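Side-chain contacts in ESX-1 secretion system protein eccD1 (Mycobacterium tuberculosis, PDB 4KV2), which forms part of the ESX-1 type VII secretion system, which delivers virulence factors such as EsxA and EsxB to host cells during infection: residues 15-20 against 40-45; 33-38 against 53-58. All blocks are in the same frame, centred on the assembly; numbering follows the deposited sequence.

Interaction 1: residues 15-20 against 40-45; sequences RMTDLV and EVLEDT
R15 and T17 of strand 15-20 face the end of helix 31-41 and the type I beta turn L42-T45, with CA atoms 8.9 Å apart in both R15-T45 and T17-V41. The L42 side chain runs past those of R15 and T17 in opposite directions. One methyl, L42 CD2, does the touching: it lies 3.8 Å from R15 CG and 4.0 Å from T17 OG1. The same L42 CD2 is 3.7 Å from R15 NH1, oblique to the guanidinium plane. The R15 chain starts extended (chi1 176°) and then bends at chi2 and chi3. The bends bring its guanidinium to the T45 side chain, where T45 CG2 lies over one face, 3.9 Å from R15 NH2. T45 OG1 is 3.6 Å from the same NH2. No hydrogen bond joins the two segments, so the contact rests on packing. L50 touches both L42 and T45, and M3 of the second subunit packs on T17 and V41. L42 and T17 are buried; R15 and T45 are partly exposed. The arrangement fits the ubiquitin-like fold, in which the first beta hairpin packs against the helix that follows it.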
# COMPACT_ATOMS: atom_id res chain seq x y z
N ARG A 15 -11.11 2.39 -17.05
CA ARG A 15 -11.07 1.37 -16.03
C ARG A 15 -11.11 1.99 -14.66
O ARG A 15 -10.39 2.94 -14.38
CB ARG A 15 -9.81 0.52 -16.14
CG ARG A 15 -9.68 -0.51 -15.02
CD ARG A 15 -10.80 -1.53 -15.06
NE ARG A 15 -10.66 -2.42 -16.20
CZ ARG A 15 -9.96 -3.56 -16.21
NH1 ARG A 15 -9.30 -3.97 -15.12
NH2 ARG A 15 -9.90 -4.28 -17.32
N MET A 16 -11.94 1.43 -13.79
CA MET A 16 -11.91 1.79 -12.39
C MET A 16 -11.27 0.67 -11.59
O MET A 16 -11.53 -0.51 -11.84
CB MET A 16 -13.32 2.03 -11.90
CG MET A 16 -13.95 3.29 -12.46
SD MET A 16 -15.67 3.33 -11.91
CE MET A 16 -16.09 4.92 -12.61
N THR A 17 -10.46 1.05 -10.62
CA THR A 17 -9.88 0.10 -9.70
C THR A 17 -10.10 0.55 -8.25
O THR A 17 -9.59 1.60 -7.83
CB THR A 17 -8.37 -0.07 -9.97
OG1 THR A 17 -8.16 -0.39 -11.37
CG2 THR A 17 -7.82 -1.19 -9.14
N ASP A 18 -10.81 -0.26 -7.47
CA ASP A 18 -11.08 0.11 -6.08
C ASP A 18 -9.87 -0.22 -5.22
O ASP A 18 -9.36 -1.34 -5.30
CB ASP A 18 -12.32 -0.59 -5.54
CG ASP A 18 -13.61 -0.11 -6.19
OD1 ASP A 18 -13.56 0.81 -7.05
OD2 ASP A 18 -14.68 -0.66 -5.86
N LEU A 19 -9.44 0.74 -4.40
CA LEU A 19 -8.33 0.55 -3.43
C LEU A 19 -8.77 0.90 -2.02
O LEU A 19 -9.76 1.61 -1.82
CB LEU A 19 -7.14 1.45 -3.78
CG LEU A 19 -6.57 1.36 -5.20
CD1 LEU A 19 -5.47 2.40 -5.32
CD2 LEU A 19 -6.03 -0.05 -5.48
N VAL A 20 -8.01 0.42 -1.05
CA VAL A 20 -8.14 0.81 0.36
C VAL A 20 -6.80 1.42 0.77
O VAL A 20 -5.80 0.72 0.78
CB VAL A 20 -8.46 -0.39 1.26
CG1 VAL A 20 -8.61 0.04 2.71
CG2 VAL A 20 -9.71 -1.11 0.78
N GLU A 40 0.98 -3.32 -12.02
CA GLU A 40 0.95 -4.79 -12.09
C GLU A 40 -0.49 -5.24 -12.34
O GLU A 40 -0.77 -6.09 -13.21
CB GLU A 40 1.46 -5.43 -10.79
CG GLU A 40 2.90 -5.10 -10.44
CD GLU A 40 3.90 -6.14 -10.90
OE1 GLU A 40 3.48 -7.23 -11.37
OE2 GLU A 40 5.11 -5.88 -10.77
N VAL A 41 -1.41 -4.65 -11.58
CA VAL A 41 -2.83 -5.02 -11.67
C VAL A 41 -3.33 -4.83 -13.09
O VAL A 41 -4.06 -5.67 -13.60
CB VAL A 41 -3.71 -4.22 -10.67
CG1 VAL A 41 -5.19 -4.40 -10.94
CG2 VAL A 41 -3.43 -4.66 -9.25
N LEU A 42 -2.92 -3.74 -13.75
CA LEU A 42 -3.44 -3.40 -15.06
C LEU A 42 -2.48 -3.74 -16.19
O LEU A 42 -2.64 -3.23 -17.32
CB LEU A 42 -3.79 -1.91 -15.10
CG LEU A 42 -4.85 -1.44 -14.12
CD1 LEU A 42 -4.95 0.08 -14.15
CD2 LEU A 42 -6.21 -2.05 -14.38
N GLU A 43 -1.51 -4.62 -15.93
CA GLU A 43 -0.48 -4.92 -16.93
C GLU A 43 -1.05 -5.60 -18.18
O GLU A 43 -0.55 -5.37 -19.28
CB GLU A 43 0.67 -5.73 -16.35
CG GLU A 43 0.36 -7.20 -16.07
CD GLU A 43 1.47 -7.90 -15.30
OE1 GLU A 43 2.40 -7.20 -14.86
OE2 GLU A 43 1.42 -9.14 -15.14
N ASP A 44 -2.10 -6.41 -18.00
CA ASP A 44 -2.74 -7.13 -19.11
C ASP A 44 -3.95 -6.40 -19.71
O ASP A 44 -4.57 -6.90 -20.64
CB ASP A 44 -3.19 -8.52 -18.65
CG ASP A 44 -2.02 -9.42 -18.26
OD1 ASP A 44 -0.88 -9.19 -18.74
OD2 ASP A 44 -2.25 -10.36 -17.48
N THR A 45 -4.28 -5.23 -19.18
CA THR A 45 -5.41 -4.45 -19.68
C THR A 45 -5.04 -3.76 -21.01
O THR A 45 -4.01 -3.11 -21.10
CB THR A 45 -5.84 -3.43 -18.62
OG1 THR A 45 -6.35 -4.13 -17.48
CG2 THR A 45 -6.93 -2.51 -19.14

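Interaction 2: residues 33-38 against 53-58; sequences DTVAVL and FDFTAQ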
# COMPACT_ATOMS: atom_id res chain seq x y z
N ASP A 33 4.51 3.07 -4.28
CA ASP A 33 4.14 1.66 -4.33
C ASP A 33 2.66 1.46 -4.82
O ASP A 33 2.35 0.42 -5.40
CB ASP A 33 4.42 0.95 -3.01
CG ASP A 33 5.92 0.62 -2.80
OD1 ASP A 33 6.79 0.99 -3.63
OD2 ASP A 33 6.25 -0.04 -1.79
N THR A 34 1.79 2.46 -4.62
CA THR A 34 0.43 2.45 -5.21
C THR A 34 0.52 2.42 -6.73
O THR A 34 -0.15 1.62 -7.39
CB THR A 34 -0.43 3.67 -4.74
OG1 THR A 34 -0.57 3.64 -3.31
CG2 THR A 34 -1.80 3.68 -5.33
N VAL A 35 1.37 3.28 -7.28
CA VAL A 35 1.57 3.31 -8.73
C VAL A 35 2.10 1.96 -9.18
O VAL A 35 1.65 1.40 -10.16
CB VAL A 35 2.56 4.46 -9.12
CG1 VAL A 35 2.99 4.32 -10.57
CG2 VAL A 35 1.92 5.81 -8.87
N ALA A 36 3.05 1.41 -8.42
CA ALA A 36 3.67 0.16 -8.79
C ALA A 36 2.67 -1.02 -8.79
O ALA A 36 2.65 -1.85 -9.71
CB ALA A 36 4.85 -0.11 -7.89
N VAL A 37 1.84 -1.06 -7.75
CA VAL A 37 0.77 -2.07 -7.64
C VAL A 37 -0.22 -1.96 -8.80
O VAL A 37 -0.55 -2.98 -9.44
CB VAL A 37 0.05 -1.95 -6.27
CG1 VAL A 37 -1.23 -2.77 -6.26
CG2 VAL A 37 0.99 -2.37 -5.16
N LEU A 38 -0.67 -0.73 -9.10
CA LEU A 38 -1.67 -0.53 -10.15
C LEU A 38 -1.09 -0.92 -11.50
O LEU A 38 -1.77 -1.55 -12.32
CB LEU A 38 -2.16 0.90 -10.19
CG LEU A 38 -3.11 1.29 -9.07
CD1 LEU A 38 -3.20 2.80 -9.00
CD2 LEU A 38 -4.48 0.70 -9.36
N PHE A 53 -2.85 5.50 -20.76
CA PHE A 53 -2.21 5.84 -19.48
C PHE A 53 -0.82 5.22 -19.39
O PHE A 53 -0.64 4.04 -19.66
CB PHE A 53 -3.06 5.40 -18.28
CG PHE A 53 -2.54 5.90 -16.97
CD1 PHE A 53 -2.96 7.12 -16.48
CD2 PHE A 53 -1.57 5.20 -16.27
CE1 PHE A 53 -2.47 7.61 -15.28
CE2 PHE A 53 -1.07 5.69 -15.07
CZ PHE A 53 -1.51 6.90 -14.58
N ASP A 54 0.16 6.02 -19.00
CA ASP A 54 1.54 5.55 -18.95
C ASP A 54 2.03 5.48 -17.51
O ASP A 54 2.31 6.50 -16.90
CB ASP A 54 2.42 6.49 -19.77
CG ASP A 54 3.86 6.01 -19.91
OD1 ASP A 54 4.21 4.91 -19.40
OD2 ASP A 54 4.64 6.75 -20.57
N PHE A 55 2.12 4.27 -16.97
CA PHE A 55 2.70 4.02 -15.63
C PHE A 55 4.21 4.26 -15.57
O PHE A 55 4.78 4.35 -14.47
CB PHE A 55 2.40 2.58 -15.19
CG PHE A 55 0.98 2.38 -14.82
CD1 PHE A 55 0.50 2.90 -13.62
CD2 PHE A 55 0.11 1.71 -15.67
CE1 PHE A 55 -0.83 2.76 -13.28
CE2 PHE A 55 -1.22 1.55 -15.32
CZ PHE A 55 -1.69 2.07 -14.13
N THR A 56 4.86 4.35 -16.73
CA THR A 56 6.31 4.55 -16.83
C THR A 56 6.66 6.02 -17.09
O THR A 56 7.80 6.35 -17.38
CB THR A 56 6.96 3.63 -17.90
OG1 THR A 56 6.46 3.93 -19.20
CG2 THR A 56 6.69 2.17 -17.61
N ALA A 57 5.68 6.90 -16.97
CA ALA A 57 5.90 8.33 -17.08
C ALA A 57 6.92 8.81 -16.05
O ALA A 57 6.91 8.36 -14.91
CB ALA A 57 4.58 9.08 -16.88
N GLN A 58 7.79 9.74 -16.45
CA GLN A 58 8.76 10.29 -15.53
C GLN A 58 8.12 11.42 -14.75
O GLN A 58 7.05 11.87 -15.10
CB GLN A 58 9.99 10.80 -16.29
CG GLN A 58 10.66 9.71 -17.10
CD GLN A 58 11.81 10.25 -17.92
OE1 GLN A 58 11.65 10.57 -19.09
NE2 GLN A 58 12.96 10.36 -17.30
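F55 puts its ring against V35 and L38 of helix 31-41, in the ubiquitin-like fold of this domain. The ring comes from the loop between the helix and strand 62-64. F55 has the largest share of the buried surface, and V35 and L38 share the rest almost equally. CG of F55 stands beside the backbone N and anti to the carbonyl carbon (chi1 -73°), which sends the ring toward the helix. F55 CE1 lies 3.8 Å from L38 CB. The carbonyl carbon of L38 lies over one face of the ring. V35 meets F55 CD1 with CG1 (4.2 Å) and with its carbonyl O (3.9 Å), which is oblique to the ring. L90 of strand 86-91 touches both V35 and L38, so the two helix residues also pack on the sheet. Within the loop, F53 turns the rim of its ring to F55: F53 CE2 sits 3.4 Å above the plane of the F55 ring, offset toward the rim. F55 itself sits in a type I beta turn, D54 to A57. It contains an Asx turn, in which T56 N donates to D54 OD1 over 2.8 Å, from 50° out of the carboxylate plane.

How the interactions relate
Both interactions use helix 31-41. Interaction 1 joins its C-terminal end to strand 15-22, outermost in this chain's sheet, and interaction 2 joins its middle to the loop before strand 62-64. Their centres are 11 Å apart, and they touch: L42 CD1 lies 3.8 Å from F55 CZ, and T17 CG2 lies 3.8 Å from L38 CD2. Interaction 2 is the more buried and depends on an aromatic ring set against apolar side chains and helix backbone. Interaction 1 is partly buried and more mixed, with an arginine and two threonine side chains around one leucine. Neither has a hydrogen bond between its segments. The second subunit reaches both, with its M3 also on V37.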